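PDB 6N90: putative mRNA interferase YoeB from Agrobacterium tumefaciens, which is a YoeB-type toxin of a type II toxin-antitoxin system and probably cleaves mRNA as an endoribonuclease. Local coordinates for the interface of chains A and B. Residues are numbered along the deposited sequence; one frame, centred on the assembly and turned at random. Chains: chain A/B, Uncharacterized protein.

The interface of chains A and B. Residues chain A 1-4; chain B 3-5.
A:Leu3 and B:Trp5 pair between two antiparallel strands, one from each chain, and exchange a reciprocal pair of backbone hydrogen bonds. The amide N of A:Leu3 donates to the carbonyl O of B:Trp5 at 2.9 Å, with the donor tilted 18° from that carbonyl plane. In return, the amide N of B:Trp5 reaches the carbonyl O of A:Leu3 over 2.8 Å, lying in the carbonyl plane and almost straight, 171° at the hydrogen. Bonded at both its N and its O, A:Leu3 is fixed in register against B:Trp5, and this pairing brings A:Val4 opposite B:Val4 in the next antiparallel bridge.

Side chains add apolar contact beside this ladder. On one side of the paired strands, the aliphatic stem of A:Lys2 runs at a slant past one branch of B:Val4, CD standing 3.9 Å from the methyl CG1. The lysine chain is extended beyond CG, which presents its methylenes, and not its terminal nitrogen NZ, to the valine. That CG1 methyl is anti to its own backbone N (chi1 -174°), turned toward CB and CD of the lysine. The indole of B:Trp5 brings its edge to the strand: CD1 lies 3.7 Å from the carbonyl O of A:Leu3, which sits in the ring plane; the same oxygen takes the hydrogen bond of the B:Trp5 amide and lies against the rim of its indole.

Each segment belongs to the N-terminal strand 2-5, which leads into helix 7-19. The two copies of this strand pair about a two-fold axis, and their antiparallel pairing joins the two subunits of the deposited assembly; a biological dimer is plausible but not established by the structure alone.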
loop_
_atom_site.group_PDB
_atom_site.type_symbol
_atom_site.label_atom_id
_atom_site.label_comp_id
_atom_site.label_asym_id
_atom_site.label_seq_id
_atom_site.Cartn_x
_atom_site.Cartn_y
_atom_site.Cartn_z
ATOM N N MET A 1 -9.384 -5.045 6.734
ATOM C CA MET A 1 -9.261 -3.740 6.085
ATOM C C MET A 1 -8.027 -3.680 5.203
ATOM O O MET A 1 -6.898 -3.544 5.696
ATOM C CB MET A 1 -9.218 -2.622 7.129
ATOM C CG MET A 1 -8.904 -1.232 6.583
ATOM S SD MET A 1 -10.251 -0.466 5.658
ATOM C CE MET A 1 -11.479 -0.287 6.957
ATOM N N LYS A 2 -8.240 -3.789 3.897
ATOM C CA LYS A 2 -7.137 -3.745 2.947
ATOM C C LYS A 2 -6.813 -2.309 2.551
ATOM O O LYS A 2 -7.664 -1.431 2.612
ATOM C CB LYS A 2 -7.460 -4.600 1.720
ATOM C CG LYS A 2 -7.754 -6.045 2.101
ATOM C CD LYS A 2 -7.708 -7.038 0.944
ATOM C CE LYS A 2 -7.756 -8.458 1.522
ATOM N NZ LYS A 2 -7.560 -9.526 0.507
ATOM N N LEU A 3 -5.558 -2.080 2.181
ATOM C CA LEU A 3 -5.102 -0.790 1.704
ATOM C C LEU A 3 -4.742 -0.966 0.234
ATOM O O LEU A 3 -3.884 -1.767 -0.096
ATOM C CB LEU A 3 -3.896 -0.294 2.528
ATOM C CG LEU A 3 -3.233 0.990 2.062
ATOM C CD1 LEU A 3 -4.180 2.138 2.131
ATOM C CD2 LEU A 3 -2.031 1.275 2.979
ATOM N N VAL A 4 -5.430 -0.251 -0.650
ATOM C CA VAL A 4 -5.237 -0.386 -2.094
ATOM C C VAL A 4 -4.667 0.880 -2.741
ATOM O O VAL A 4 -5.219 1.961 -2.611
ATOM C CB VAL A 4 -6.570 -0.740 -2.801
ATOM C CG1 VAL A 4 -6.297 -0.972 -4.263
ATOM C CG2 VAL A 4 -7.203 -1.955 -2.133
ATOM N N LEU B 3 -1.895 -2.210 -6.138
ATOM C CA LEU B 3 -1.068 -2.711 -5.043
ATOM C C LEU B 3 -1.920 -2.810 -3.797
ATOM O O LEU B 3 -2.447 -1.790 -3.338
ATOM C CB LEU B 3 0.127 -1.786 -4.808
ATOM C CG LEU B 3 1.111 -2.267 -3.748
ATOM C CD1 LEU B 3 1.601 -3.658 -4.050
ATOM C CD2 LEU B 3 2.268 -1.273 -3.651
ATOM N N VAL B 4 -2.071 -4.035 -3.283
ATOM C CA VAL B 4 -2.956 -4.314 -2.156
ATOM C C VAL B 4 -2.173 -4.804 -0.932
ATOM O O VAL B 4 -1.379 -5.742 -1.008
ATOM C CB VAL B 4 -4.024 -5.363 -2.519
ATOM C CG1 VAL B 4 -5.012 -5.521 -1.360
ATOM C CG2 VAL B 4 -4.760 -4.953 -3.786
ATOM N N TRP B 5 -2.403 -4.149 0.196
ATOM C CA TRP B 5 -1.832 -4.587 1.460
ATOM C C TRP B 5 -2.909 -5.067 2.414
ATOM O O TRP B 5 -4.001 -4.516 2.413
ATOM C CB TRP B 5 -1.105 -3.445 2.144
ATOM C CG TRP B 5 -0.056 -2.808 1.331
ATOM C CD1 TRP B 5 -0.220 -1.849 0.379
ATOM C CD2 TRP B 5 1.356 -3.044 1.434
ATOM N NE1 TRP B 5 1.008 -1.467 -0.127
ATOM C CE2 TRP B 5 1.991 -2.186 0.508
ATOM C CE3 TRP B 5 2.143 -3.879 2.236
ATOM C CZ2 TRP B 5 3.390 -2.154 0.341
ATOM C CZ3 TRP B 5 3.562 -3.838 2.071
ATOM C CH2 TRP B 5 4.151 -2.994 1.128
#